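Long-range contacts in neurotoxin (Clostridium botulinum, PDB 3N7L), which probably binds gangliosides on nerve cells through its receptor-binding domain, the part of the botulinum toxin that recognises its target: residues Asp43-Ser48 with Asn202-Asp207; Arg53-Val58 with Thr182-Lys187; Phe77-Asn82 with Lys141-Thr146; Ile94-Asn99 with Asn176-Ile181. All coordinates share one frame; numbering follows the deposited sequence.

Contact 1 (Asp43-Ser48 with Asn202-Asp207); sequences DFKLGS and NMWIRD
Phe-44 pairs with Ile-205 and Leu-46 with Met-203 as hydrogen-bonded rungs of an antiparallel ladder whose strand axes approach to 4.6 Å; the straightest of its four bonds, Leu-46 N to Met-203 O, is 2.9 Å long with 173° at the hydrogen. On the face bearing Lys-45 and Trp-204, lysine CG stands anti to its backbone N (chi1 -180°) and the chain stays extended, laying the methylenes over one face of the indole, with Lys-45 CG 3.9 Å from the centroid of the Trp-204 five-membered ring. Farther along, Lys-45 CE packs 3.2 Å from Asn-202 ND2. Gly-47, bare of a side chain, leaves room for the same amide, and Gly-47 CA is 3.7 Å from Asn-202 ND2. Asp-43 approaches the indole at its edge, OD1 in the ring plane and 3.1 Å from Trp-204 CD1, with the carboxylate turned 79° from the ring. The reverse face is apolar: Ile-205 CB sits over the Phe-44 ring, 3.4 Å from Phe-44 CZ, and Leu-46 CD2 meets Met-203 CE at 4.0 Å. These four buried apolar side chains suit a sandwich interior, and Leu-46 reaches Phe-183 of the other sheet. Arg-80 makes a cation-pi contact with Trp-204, so the partly exposed indole serves both the greasy and the charged parts of cationic side chains, in contrast to the apolar reverse face.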
loop_
_atom_site.group_PDB
_atom_site.type_symbol
_atom_site.label_atom_id
_atom_site.label_comp_id
_atom_site.label_asym_id
_atom_site.label_seq_id
_atom_site.Cartn_x
_atom_site.Cartn_y
_atom_site.Cartn_z
ATOM N N ASP A 43 10.873 3.241 -8.816
ATOM C CA ASP A 43 11.569 2.755 -7.632
ATOM C C ASP A 43 12.782 1.904 -7.998
ATOM O O ASP A 43 12.939 1.487 -9.149
ATOM C CB ASP A 43 10.609 1.884 -6.843
ATOM C CG ASP A 43 10.082 0.729 -7.679
ATOM O OD1 ASP A 43 10.770 -0.309 -7.772
ATOM O OD2 ASP A 43 8.994 0.873 -8.275
ATOM N N PHE A 44 13.655 1.673 -7.025
ATOM C CA PHE A 44 14.777 0.785 -7.246
ATOM C C PHE A 44 14.534 -0.369 -6.275
ATOM O O PHE A 44 13.982 -0.171 -5.182
ATOM C CB PHE A 44 16.141 1.480 -7.041
ATOM C CG PHE A 44 16.392 2.020 -5.653
ATOM C CD1 PHE A 44 16.944 1.210 -4.663
ATOM C CD2 PHE A 44 16.183 3.369 -5.371
ATOM C CE1 PHE A 44 17.296 1.736 -3.417
ATOM C CE2 PHE A 44 16.530 3.909 -4.128
ATOM C CZ PHE A 44 17.090 3.090 -3.149
ATOM N N LYS A 45 14.901 -1.575 -6.691
ATOM C CA LYS A 45 14.674 -2.760 -5.879
ATOM C C LYS A 45 15.946 -3.465 -5.417
ATOM O O LYS A 45 16.882 -3.661 -6.196
ATOM C CB LYS A 45 13.802 -3.733 -6.669
ATOM C CG LYS A 45 13.463 -5.027 -5.953
ATOM C CD LYS A 45 12.826 -5.990 -6.943
ATOM C CE LYS A 45 12.439 -7.302 -6.294
ATOM N NZ LYS A 45 11.861 -8.234 -7.302
ATOM N N LEU A 46 15.955 -3.842 -4.140
ATOM C CA LEU A 46 17.067 -4.542 -3.508
ATOM C C LEU A 46 16.528 -5.811 -2.858
ATOM O O LEU A 46 15.334 -5.907 -2.582
ATOM C CB LEU A 46 17.713 -3.662 -2.431
ATOM C CG LEU A 46 18.721 -2.588 -2.857
ATOM C CD1 LEU A 46 18.111 -1.683 -3.899
ATOM C CD2 LEU A 46 19.158 -1.780 -1.640
ATOM N N GLY A 47 17.404 -6.781 -2.617
ATOM C CA GLY A 47 16.971 -8.019 -1.993
ATOM C C GLY A 47 17.964 -8.528 -0.967
ATOM O O GLY A 47 19.134 -8.148 -0.990
ATOM N N SER A 48 17.503 -9.375 -0.054
ATOM C CA SER A 48 18.382 -9.938 0.964
ATOM C C SER A 48 19.240 -11.023 0.310
ATOM O O SER A 48 20.146 -11.578 0.928
ATOM C CB SER A 48 17.557 -10.519 2.120
ATOM O OG SER A 48 16.597 -11.456 1.662
ATOM N N ASN A 202 12.498 -8.800 -0.291
ATOM C CA ASN A 202 12.819 -7.704 -1.199
ATOM C C ASN A 202 12.349 -6.383 -0.617
ATOM O O ASN A 202 11.451 -6.337 0.228
ATOM C CB ASN A 202 12.166 -7.897 -2.568
ATOM C CG ASN A 202 12.759 -9.054 -3.336
ATOM O OD1 ASN A 202 12.185 -10.138 -3.390
ATOM N ND2 ASN A 202 13.923 -8.832 -3.929
ATOM N N MET A 203 12.971 -5.312 -1.092
ATOM C CA MET A 203 12.654 -3.968 -0.655
ATOM C C MET A 203 12.675 -3.044 -1.861
ATOM O O MET A 203 13.541 -3.159 -2.732
ATOM C CB MET A 203 13.685 -3.510 0.376
ATOM C CG MET A 203 13.634 -2.039 0.738
ATOM S SD MET A 203 14.822 -1.662 2.060
ATOM C CE MET A 203 16.355 -1.683 1.153
ATOM N N TRP A 204 11.705 -2.140 -1.914
ATOM C CA TRP A 204 11.606 -1.167 -2.993
ATOM C C TRP A 204 11.655 0.211 -2.347
ATOM O O TRP A 204 10.963 0.455 -1.365
ATOM C CB TRP A 204 10.279 -1.305 -3.740
ATOM C CG TRP A 204 10.128 -2.550 -4.560
ATOM C CD1 TRP A 204 10.365 -2.690 -5.899
ATOM C CD2 TRP A 204 9.676 -3.823 -4.097
ATOM N NE1 TRP A 204 10.081 -3.974 -6.299
ATOM C CE2 TRP A 204 9.657 -4.691 -5.211
ATOM C CE3 TRP A 204 9.284 -4.318 -2.845
ATOM C CZ2 TRP A 204 9.259 -6.030 -5.110
ATOM C CZ3 TRP A 204 8.887 -5.649 -2.746
ATOM C CH2 TRP A 204 8.879 -6.490 -3.875
ATOM N N ILE A 205 12.473 1.106 -2.892
ATOM C CA ILE A 205 12.575 2.457 -2.359
ATOM C C ILE A 205 12.284 3.450 -3.466
ATOM O O ILE A 205 12.660 3.242 -4.618
ATOM C CB ILE A 205 13.975 2.755 -1.798
ATOM C CG1 ILE A 205 14.238 1.896 -0.559
ATOM C CG2 ILE A 205 14.095 4.239 -1.469
ATOM C CD1 ILE A 205 13.279 2.158 0.586
ATOM N N ARG A 206 11.637 4.545 -3.103
ATOM C CA ARG A 206 11.275 5.559 -4.070
ATOM C C ARG A 206 11.348 6.951 -3.426
ATOM O O ARG A 206 10.901 7.137 -2.299
ATOM C CB ARG A 206 9.859 5.246 -4.565
ATOM C CG ARG A 206 9.198 6.344 -5.315
ATOM C CD ARG A 206 7.715 6.356 -5.047
ATOM N NE ARG A 206 7.264 7.732 -5.120
ATOM C CZ ARG A 206 6.006 8.137 -5.073
ATOM N NH1 ARG A 206 5.766 9.431 -5.150
ATOM N NH2 ARG A 206 5.006 7.275 -4.955
ATOM N N ASP A 207 11.934 7.909 -4.139
ATOM C CA ASP A 207 12.061 9.293 -3.672
ATOM C C ASP A 207 12.571 9.472 -2.238
ATOM O O ASP A 207 11.836 9.907 -1.354
ATOM C CB ASP A 207 10.718 10.020 -3.831
ATOM C CG ASP A 207 10.328 10.216 -5.290
ATOM O OD1 ASP A 207 11.111 10.839 -6.036
ATOM O OD2 ASP A 207 9.242 9.752 -5.697
#

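Contact 2 (Arg53-Val58 with Thr182-Lys187); sequences RGKVIV and TFQMNK
Val-56 and Phe-183 clasp each other through a reciprocal pair of backbone hydrogen bonds, Val-56 N to Phe-183 O at 2.9 Å and Phe-183 N to Val-56 O at 2.8 Å. Where the chain departs from this ladder a water replaces the next direct link, donating to Gly-54 O at 2.8 Å and accepting from Met-185 N at 3.0 Å. Gln-184 keeps CG anti to its backbone N (chi1 177°), starting an extended chain that carries the amide between the Arg-53 and Lys-55 side chains; Gln-184 NE2 lies 3.5 Å from Lys-55 CB, and OE1 receives Asn-186 ND2 at 3.1 Å, which probably limits rotation of the amide. The Arg-53 guanidinium is turned nearly perpendicular to that amide. The long flexible chains of Arg-53, Lys-55 and Gln-184 suit this partly exposed face, and the Thr-182 methyl gives the lysine an apolar spot, Lys-55 CE to Thr-182 CG2 3.7 Å. Inward, Val-56 CB meets Phe-183 CB at 3.8 Å, the valine methine against the phenylalanine methylene, and Val-56 O comes to the edge of the phenyl ring. Strand 27-31 flanks strand 55-59 and strand 91-93 borders 180-187, while Phe-183 faces Leu-46 and meets Phe-208 edge-to-face, both from the opposing sheet.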
loop_
_atom_site.group_PDB
_atom_site.type_symbol
_atom_site.label_atom_id
_atom_site.label_comp_id
_atom_site.label_asym_id
_atom_site.label_seq_id
_atom_site.Cartn_x
_atom_site.Cartn_y
_atom_site.Cartn_z
ATOM N N ARG A 53 24.030 -9.165 -3.639
ATOM C CA ARG A 53 22.816 -8.480 -3.212
ATOM C C ARG A 53 23.015 -7.001 -3.522
ATOM O O ARG A 53 24.092 -6.449 -3.288
ATOM C CB ARG A 53 22.564 -8.668 -1.710
ATOM C CG ARG A 53 23.538 -7.930 -0.803
ATOM C CD ARG A 53 23.005 -7.851 0.622
ATOM N NE ARG A 53 22.838 -9.170 1.218
ATOM C CZ ARG A 53 23.844 -9.947 1.605
ATOM N NH1 ARG A 53 25.096 -9.533 1.463
ATOM N NH2 ARG A 53 23.598 -11.144 2.126
ATOM N N GLY A 54 21.980 -6.370 -4.061
ATOM C CA GLY A 54 22.071 -4.969 -4.411
ATOM C C GLY A 54 22.572 -4.079 -3.294
ATOM O O GLY A 54 22.389 -4.367 -2.110
ATOM N N LYS A 55 23.202 -2.976 -3.680
ATOM C CA LYS A 55 23.739 -2.021 -2.725
ATOM C C LYS A 55 23.796 -0.644 -3.371
ATOM O O LYS A 55 24.339 -0.488 -4.463
ATOM C CB LYS A 55 25.144 -2.456 -2.295
ATOM C CG LYS A 55 25.816 -1.540 -1.294
ATOM C CD LYS A 55 27.212 -2.047 -0.962
ATOM C CE LYS A 55 27.870 -1.192 0.103
ATOM N NZ LYS A 55 29.238 -1.681 0.429
ATOM N N VAL A 56 23.218 0.348 -2.704
ATOM C CA VAL A 56 23.233 1.716 -3.212
ATOM C C VAL A 56 23.975 2.588 -2.206
ATOM O O VAL A 56 23.593 2.672 -1.039
ATOM C CB VAL A 56 21.801 2.272 -3.420
ATOM C CG1 VAL A 56 21.868 3.725 -3.890
ATOM C CG2 VAL A 56 21.061 1.427 -4.452
ATOM N N ILE A 57 25.044 3.230 -2.660
ATOM C CA ILE A 57 25.835 4.079 -1.782
ATOM C C ILE A 57 25.758 5.548 -2.169
ATOM O O ILE A 57 26.113 5.932 -3.286
ATOM C CB ILE A 57 27.311 3.651 -1.785
ATOM C CG1 ILE A 57 27.415 2.166 -1.437
ATOM C CG2 ILE A 57 28.092 4.483 -0.775
ATOM C CD1 ILE A 57 28.811 1.601 -1.574
ATOM N N VAL A 58 25.283 6.363 -1.236
ATOM C CA VAL A 58 25.169 7.792 -1.460
ATOM C C VAL A 58 26.177 8.512 -0.570
ATOM O O VAL A 58 26.139 8.390 0.657
ATOM C CB VAL A 58 23.756 8.308 -1.120
ATOM C CG1 VAL A 58 23.677 9.811 -1.357
ATOM C CG2 VAL A 58 22.716 7.585 -1.970
ATOM N N THR A 182 24.121 3.980 3.024
ATOM C CA THR A 182 24.137 2.728 2.289
ATOM C C THR A 182 22.803 1.990 2.342
ATOM O O THR A 182 22.338 1.599 3.419
ATOM C CB THR A 182 25.232 1.791 2.837
ATOM O OG1 THR A 182 26.512 2.428 2.717
ATOM C CG2 THR A 182 25.248 0.482 2.070
ATOM N N PHE A 183 22.195 1.814 1.172
ATOM C CA PHE A 183 20.930 1.094 1.039
ATOM C C PHE A 183 21.286 -0.357 0.711
ATOM O O PHE A 183 21.810 -0.646 -0.366
ATOM C CB PHE A 183 20.091 1.681 -0.102
ATOM C CG PHE A 183 19.565 3.065 0.170
ATOM C CD1 PHE A 183 18.230 3.262 0.528
ATOM C CD2 PHE A 183 20.397 4.176 0.048
ATOM C CE1 PHE A 183 17.734 4.543 0.753
ATOM C CE2 PHE A 183 19.906 5.465 0.274
ATOM C CZ PHE A 183 18.575 5.649 0.626
ATOM N N GLN A 184 21.017 -1.264 1.641
ATOM C CA GLN A 184 21.331 -2.670 1.433
ATOM C C GLN A 184 20.705 -3.491 2.545
ATOM O O GLN A 184 20.753 -3.108 3.714
ATOM C CB GLN A 184 22.855 -2.872 1.421
ATOM C CG GLN A 184 23.306 -4.320 1.269
ATOM C CD GLN A 184 24.823 -4.457 1.166
ATOM O OE1 GLN A 184 25.561 -4.034 2.056
ATOM N NE2 GLN A 184 25.291 -5.052 0.072
ATOM N N MET A 185 20.107 -4.618 2.181
ATOM C CA MET A 185 19.475 -5.481 3.165
ATOM C C MET A 185 20.495 -6.424 3.793
ATOM O O MET A 185 20.862 -7.451 3.208
ATOM C CB MET A 185 18.345 -6.261 2.509
ATOM C CG MET A 185 17.377 -5.351 1.789
ATOM S SD MET A 185 15.898 -6.192 1.289
ATOM C CE MET A 185 14.971 -6.146 2.821
ATOM N N ASN A 186 20.946 -6.057 4.990
ATOM C CA ASN A 186 21.933 -6.845 5.714
ATOM C C ASN A 186 21.380 -7.452 6.991
ATOM O O ASN A 186 20.905 -6.747 7.883
ATOM C CB ASN A 186 23.156 -5.992 6.045
ATOM C CG ASN A 186 23.814 -5.423 4.812
ATOM O OD1 ASN A 186 23.958 -6.109 3.804
ATOM N ND2 ASN A 186 24.230 -4.164 4.888
ATOM N N LYS A 187 21.455 -8.775 7.063
ATOM C CA LYS A 187 20.972 -9.525 8.214
ATOM C C LYS A 187 21.760 -9.186 9.482
ATOM O O LYS A 187 22.979 -9.022 9.441
ATOM C CB LYS A 187 21.077 -11.024 7.917
ATOM C CG LYS A 187 20.668 -11.946 9.061
ATOM C CD LYS A 187 19.181 -11.862 9.369
ATOM C CE LYS A 187 18.755 -12.971 10.332
ATOM N NZ LYS A 187 19.451 -12.919 11.654
HETATM O O HOH W 1 20.292 -5.522 -0.644
#

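Contact 3 (Phe77-Asn82 with Lys141-Thr146); sequences FWIRIN and KWFFVT
Phe-77 and Phe-143 each hold CG between the backbone N and the carbonyl carbon (chi1 60° and 64°), which lays the rings beside their cross-strand neighbours Val-145 and Ile-79. The strands are antiparallel members of a lectin-like beta sandwich, joined by four backbone hydrogen bonds. Val-145 CB lies over the Phe-77 ring, 4.0 Å from its centroid, and Ile-79 CG2 sits 3.6 Å from the centroid of the Phe-143 ring; branched residues fit because a methyl or methine can press on a flat face. On the reverse face, Phe-144 CB stands almost on the normal (4° off) of the Trp-78 six-membered ring, 3.7 Å from its centroid, while Phe-144 CD1 reaches to 3.4 Å from Trp-78 NE1 and the two rings meet obliquely. Arg-80 crosses Trp-142 at about a right angle, its CB over the six-membered ring at 3.9 Å from the centroid; Arg-80 NE is hydrogen-bonded to Asn-140 O. Trp-142 O binds Tyr-359 OH, connecting this sheet to the C-terminal half of the chain. Beyond the last direct rung, a water accepts from Ile-81 N at 2.8 Å and lies 2.8 Å from Lys-141 O.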
loop_
_atom_site.group_PDB
_atom_site.type_symbol
_atom_site.label_atom_id
_atom_site.label_comp_id
_atom_site.label_asym_id
_atom_site.label_seq_id
_atom_site.Cartn_x
_atom_site.Cartn_y
_atom_site.Cartn_z
ATOM N N PHE A 77 10.665 9.077 2.667
ATOM C CA PHE A 77 10.787 8.170 1.535
ATOM C C PHE A 77 9.658 7.157 1.461
ATOM O O PHE A 77 9.001 6.867 2.461
ATOM C CB PHE A 77 12.128 7.422 1.599
ATOM C CG PHE A 77 12.304 6.585 2.843
ATOM C CD1 PHE A 77 11.921 5.243 2.860
ATOM C CD2 PHE A 77 12.868 7.136 3.997
ATOM C CE1 PHE A 77 12.100 4.465 4.008
ATOM C CE2 PHE A 77 13.049 6.364 5.151
ATOM C CZ PHE A 77 12.666 5.028 5.156
ATOM N N TRP A 78 9.429 6.644 0.255
ATOM C CA TRP A 78 8.417 5.619 0.047
ATOM C C TRP A 78 9.166 4.307 0.102
ATOM O O TRP A 78 10.272 4.193 -0.428
ATOM C CB TRP A 78 7.743 5.763 -1.321
ATOM C CG TRP A 78 6.651 6.778 -1.331
ATOM C CD1 TRP A 78 6.754 8.099 -1.678
ATOM C CD2 TRP A 78 5.288 6.564 -0.958
ATOM N NE1 TRP A 78 5.536 8.719 -1.544
ATOM C CE2 TRP A 78 4.615 7.802 -1.104
ATOM C CE3 TRP A 78 4.565 5.447 -0.514
ATOM C CZ2 TRP A 78 3.250 7.954 -0.824
ATOM C CZ3 TRP A 78 3.206 5.595 -0.232
ATOM C CH2 TRP A 78 2.563 6.843 -0.390
ATOM N N ILE A 79 8.579 3.320 0.754
ATOM C CA ILE A 79 9.225 2.029 0.848
ATOM C C ILE A 79 8.207 0.904 0.829
ATOM O O ILE A 79 7.052 1.073 1.237
ATOM C CB ILE A 79 10.061 1.922 2.146
ATOM C CG1 ILE A 79 10.652 0.512 2.278
ATOM C CG2 ILE A 79 9.190 2.247 3.363
ATOM C CD1 ILE A 79 11.667 0.375 3.402
ATOM N N ARG A 80 8.645 -0.241 0.326
ATOM C CA ARG A 80 7.813 -1.423 0.291
ATOM C C ARG A 80 8.702 -2.616 0.622
ATOM O O ARG A 80 9.805 -2.739 0.089
ATOM C CB ARG A 80 7.185 -1.624 -1.084
ATOM C CG ARG A 80 6.208 -2.779 -1.076
ATOM C CD ARG A 80 5.784 -3.201 -2.458
ATOM N NE ARG A 80 4.948 -4.388 -2.346
ATOM C CZ ARG A 80 4.672 -5.213 -3.347
ATOM N NH1 ARG A 80 3.897 -6.268 -3.132
ATOM N NH2 ARG A 80 5.174 -4.986 -4.555
ATOM N N ILE A 81 8.227 -3.479 1.514
ATOM C CA ILE A 81 8.979 -4.664 1.911
ATOM C C ILE A 81 8.085 -5.857 1.598
ATOM O O ILE A 81 6.960 -5.937 2.095
ATOM C CB ILE A 81 9.291 -4.636 3.428
ATOM C CG1 ILE A 81 10.101 -3.375 3.766
ATOM C CG2 ILE A 81 10.080 -5.879 3.832
ATOM C CD1 ILE A 81 10.332 -3.164 5.240
ATOM N N ASN A 82 8.541 -6.776 0.758
ATOM C CA ASN A 82 7.659 -7.891 0.476
ATOM C C ASN A 82 7.930 -9.122 1.286
ATOM O O ASN A 82 9.006 -9.716 1.239
ATOM C CB ASN A 82 7.608 -8.285 -0.991
ATOM C CG ASN A 82 6.590 -9.383 -1.226
ATOM O OD1 ASN A 82 5.506 -9.357 -0.637
ATOM N ND2 ASN A 82 6.927 -10.354 -2.066
ATOM N N LYS A 141 2.727 -3.729 1.764
ATOM C CA LYS A 141 2.283 -2.602 0.968
ATOM C C LYS A 141 3.263 -1.432 0.967
ATOM O O LYS A 141 4.141 -1.324 1.823
ATOM C CB LYS A 141 0.921 -2.125 1.484
ATOM C CG LYS A 141 0.941 -1.608 2.916
ATOM C CD LYS A 141 -0.471 -1.507 3.506
ATOM C CE LYS A 141 -1.124 -2.888 3.646
ATOM N NZ LYS A 141 -2.539 -2.836 4.135
ATOM N N TRP A 142 3.114 -0.565 -0.023
ATOM C CA TRP A 142 3.938 0.626 -0.103
ATOM C C TRP A 142 3.496 1.528 1.046
ATOM O O TRP A 142 2.300 1.624 1.328
ATOM C CB TRP A 142 3.669 1.380 -1.409
ATOM C CG TRP A 142 4.486 0.968 -2.590
ATOM C CD1 TRP A 142 4.061 0.254 -3.677
ATOM C CD2 TRP A 142 5.851 1.317 -2.845
ATOM N NE1 TRP A 142 5.074 0.146 -4.594
ATOM C CE2 TRP A 142 6.186 0.789 -4.111
ATOM C CE3 TRP A 142 6.823 2.028 -2.125
ATOM C CZ2 TRP A 142 7.455 0.948 -4.678
ATOM C CZ3 TRP A 142 8.084 2.186 -2.681
ATOM C CH2 TRP A 142 8.391 1.648 -3.952
ATOM N N PHE A 143 4.444 2.170 1.722
ATOM C CA PHE A 143 4.088 3.112 2.772
ATOM C C PHE A 143 5.093 4.258 2.778
ATOM O O PHE A 143 6.240 4.102 2.346
ATOM C CB PHE A 143 3.938 2.427 4.156
ATOM C CG PHE A 143 5.192 1.819 4.708
ATOM C CD1 PHE A 143 5.936 2.490 5.675
ATOM C CD2 PHE A 143 5.595 0.541 4.325
ATOM C CE1 PHE A 143 7.057 1.897 6.258
ATOM C CE2 PHE A 143 6.717 -0.062 4.899
ATOM C CZ PHE A 143 7.447 0.617 5.868
ATOM N N PHE A 144 4.638 5.424 3.231
ATOM C CA PHE A 144 5.469 6.626 3.259
ATOM C C PHE A 144 6.010 6.925 4.650
ATOM O O PHE A 144 5.252 7.139 5.596
ATOM C CB PHE A 144 4.658 7.817 2.749
ATOM C CG PHE A 144 5.450 9.087 2.617
ATOM C CD1 PHE A 144 6.473 9.192 1.681
ATOM C CD2 PHE A 144 5.146 10.194 3.406
ATOM C CE1 PHE A 144 7.178 10.385 1.527
ATOM C CE2 PHE A 144 5.847 11.393 3.259
ATOM C CZ PHE A 144 6.863 11.487 2.317
ATOM N N VAL A 145 7.334 6.940 4.757
ATOM C CA VAL A 145 8.003 7.196 6.020
ATOM C C VAL A 145 8.500 8.625 6.125
ATOM O O VAL A 145 8.996 9.199 5.157
ATOM C CB VAL A 145 9.233 6.265 6.206
ATOM C CG1 VAL A 145 9.991 6.639 7.486
ATOM C CG2 VAL A 145 8.793 4.818 6.256
ATOM N N THR A 146 8.355 9.203 7.308
ATOM C CA THR A 146 8.866 10.543 7.547
ATOM C C THR A 146 9.427 10.565 8.955
ATOM O O THR A 146 8.700 10.384 9.928
ATOM C CB THR A 146 7.790 11.633 7.432
ATOM O OG1 THR A 146 7.182 11.575 6.138
ATOM C CG2 THR A 146 8.428 13.006 7.596
HETATM O O HOH W 2 5.958 -3.020 3.064
#

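Contact 4 (Ile94-Asn99 with Asn176-Ile181); sequences IDSVKN and NFSKTI
Ser-96 and Thr-180 make the tight part of this contact: with OG anti to the backbone N (chi1 -162°), Ser-96 OG donates to Thr-180 O at 2.7 Å, coming in from above the carbonyl plane. Beside it Ile-181 CA rests 3.4 Å from Asp-95 O, and inward the branch methyls Ile-94 CG2 and Ile-181 CG2 touch at 3.7 Å, aliphatic groups suited to the buried end. Toward Ser-178 the backbones part and water fills in. One molecule donates to Ser-96 O at 2.8 Å and accepts from Ser-178 N at 2.8 Å; another donates to Ser-178 O at 2.6 Å and to Ser-96 OG. Small hydroxyls suit this wet side: both serines bind water, and Ser-178 OG also accepts from Thr-180 N in an ST turn. Within 94-99, Asp-95 OD2 accepts from Val-97 N in an Asx turn, while OD1 is bound by Ser-104 OG. Direct pairing thus yields to water bridges and local turns where strand 180-187 begins and strand 95-97 ends, at strand ends of the lectin-like sandwich.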
loop_
_atom_site.group_PDB
_atom_site.type_symbol
_atom_site.label_atom_id
_atom_site.label_comp_id
_atom_site.label_asym_id
_atom_site.label_seq_id
_atom_site.Cartn_x
_atom_site.Cartn_y
_atom_site.Cartn_z
ATOM N N ILE A 94 18.867 0.810 5.623
ATOM C CA ILE A 94 19.384 2.116 5.228
ATOM C C ILE A 94 20.297 2.490 6.385
ATOM O O ILE A 94 19.826 2.795 7.484
ATOM C CB ILE A 94 18.253 3.163 5.090
ATOM C CG1 ILE A 94 17.170 2.643 4.134
ATOM C CG2 ILE A 94 18.818 4.474 4.537
ATOM C CD1 ILE A 94 15.955 3.556 4.040
ATOM N N ASP A 95 21.602 2.451 6.136
ATOM C CA ASP A 95 22.572 2.728 7.185
ATOM C C ASP A 95 23.479 3.919 6.930
ATOM O O ASP A 95 23.994 4.101 5.826
ATOM C CB ASP A 95 23.452 1.497 7.407
ATOM C CG ASP A 95 24.347 1.639 8.621
ATOM O OD1 ASP A 95 23.825 1.531 9.754
ATOM O OD2 ASP A 95 25.564 1.869 8.446
ATOM N N SER A 96 23.683 4.720 7.965
ATOM C CA SER A 96 24.562 5.879 7.862
ATOM C C SER A 96 25.373 5.967 9.155
ATOM O O SER A 96 25.366 6.979 9.855
ATOM C CB SER A 96 23.746 7.156 7.637
ATOM O OG SER A 96 24.571 8.201 7.142
ATOM N N VAL A 97 26.045 4.862 9.465
ATOM C CA VAL A 97 26.901 4.731 10.644
ATOM C C VAL A 97 28.292 4.415 10.111
ATOM O O VAL A 97 28.458 3.464 9.351
ATOM C CB VAL A 97 26.449 3.556 11.552
ATOM C CG1 VAL A 97 27.512 3.265 12.599
ATOM C CG2 VAL A 97 25.133 3.892 12.230
ATOM N N LYS A 98 29.290 5.205 10.499
ATOM C CA LYS A 98 30.651 4.974 10.020
ATOM C C LYS A 98 31.566 4.317 11.053
ATOM O O LYS A 98 32.097 3.226 10.818
ATOM C CB LYS A 98 31.271 6.288 9.530
ATOM C CG LYS A 98 32.740 6.174 9.133
ATOM C CD LYS A 98 32.975 5.063 8.115
ATOM C CE LYS A 98 34.467 4.762 7.963
ATOM N NZ LYS A 98 34.730 3.580 7.086
ATOM N N ASN A 99 31.766 4.975 12.188
ATOM C CA ASN A 99 32.622 4.415 13.231
ATOM C C ASN A 99 31.796 4.218 14.487
ATOM O O ASN A 99 32.095 4.786 15.539
ATOM C CB ASN A 99 33.801 5.351 13.521
ATOM C CG ASN A 99 34.779 5.433 12.358
ATOM O OD1 ASN A 99 35.409 4.441 11.991
ATOM N ND2 ASN A 99 34.906 6.620 11.771
ATOM N N ASN A 176 28.755 11.465 15.876
ATOM C CA ASN A 176 29.362 11.976 14.663
ATOM C C ASN A 176 28.581 11.434 13.471
ATOM O O ASN A 176 28.580 10.229 13.207
ATOM C CB ASN A 176 30.824 11.516 14.599
ATOM C CG ASN A 176 31.632 12.267 13.558
ATOM O OD1 ASN A 176 31.260 12.329 12.390
ATOM N ND2 ASN A 176 32.757 12.834 13.982
ATOM N N PHE A 177 27.910 12.326 12.753
ATOM C CA PHE A 177 27.125 11.914 11.600
ATOM C C PHE A 177 27.974 11.659 10.365
ATOM O O PHE A 177 28.892 12.416 10.053
ATOM C CB PHE A 177 26.040 12.953 11.312
ATOM C CG PHE A 177 24.937 12.954 12.330
ATOM C CD1 PHE A 177 24.120 11.836 12.487
ATOM C CD2 PHE A 177 24.730 14.056 13.154
ATOM C CE1 PHE A 177 23.116 11.813 13.451
ATOM C CE2 PHE A 177 23.726 14.045 14.122
ATOM C CZ PHE A 177 22.919 12.923 14.272
ATOM N N SER A 178 27.657 10.569 9.675
ATOM C CA SER A 178 28.365 10.163 8.467
ATOM C C SER A 178 27.780 10.825 7.224
ATOM O O SER A 178 26.596 11.145 7.175
ATOM C CB SER A 178 28.288 8.642 8.312
ATOM O OG SER A 178 28.701 8.231 7.021
ATOM N N LYS A 179 28.616 11.032 6.216
ATOM C CA LYS A 179 28.135 11.638 4.984
ATOM C C LYS A 179 27.822 10.554 3.959
ATOM O O LYS A 179 27.531 10.844 2.802
ATOM C CB LYS A 179 29.165 12.633 4.438
ATOM C CG LYS A 179 30.601 12.147 4.440
ATOM C CD LYS A 179 30.825 11.046 3.435
ATOM C CE LYS A 179 32.305 10.849 3.196
ATOM N NZ LYS A 179 32.927 12.112 2.715
ATOM N N THR A 180 27.882 9.301 4.402
ATOM C CA THR A 180 27.596 8.165 3.534
ATOM C C THR A 180 26.342 7.422 3.982
ATOM O O THR A 180 26.163 7.149 5.163
ATOM C CB THR A 180 28.776 7.162 3.510
ATOM O OG1 THR A 180 29.910 7.775 2.886
ATOM C CG2 THR A 180 28.400 5.905 2.733
ATOM N N ILE A 181 25.472 7.113 3.024
ATOM C CA ILE A 181 24.240 6.382 3.302
ATOM C C ILE A 181 24.244 5.148 2.408
ATOM O O ILE A 181 24.365 5.253 1.186
ATOM C CB ILE A 181 22.986 7.227 2.990
ATOM C CG1 ILE A 181 23.018 8.520 3.803
ATOM C CG2 ILE A 181 21.715 6.435 3.342
ATOM C CD1 ILE A 181 21.946 9.502 3.415
HETATM O O HOH W 3 24.983 9.719 10.070
HETATM O O HOH W 4 23.984 11.252 7.221
HETATM O O HOH W 5 28.314 5.238 6.620
#

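In the fold
From the N terminus the chain passes 43-48 and 53-58, then 77-82 and 94-99, before the partner segments arrive. Contact 1 closes the widest loop, returning at 202-207, and all the others lie within it. Contact 2 closes at 182-187 and encloses contacts 3 and 4, which cross: 141-146 returns to 77-82 after 94-99 has already gone by, and 176-181 comes later still. Contacts 1 and 3 lie in one sheet, where strands 202-211 and 72-82 are neighbours; contacts 2 and 4 share strand 180-187 of the other. The sheets meet where Leu-46 packs on Phe-183 and Phe-77 on Ile-94, uniting all four contacts in the N-terminal sandwich.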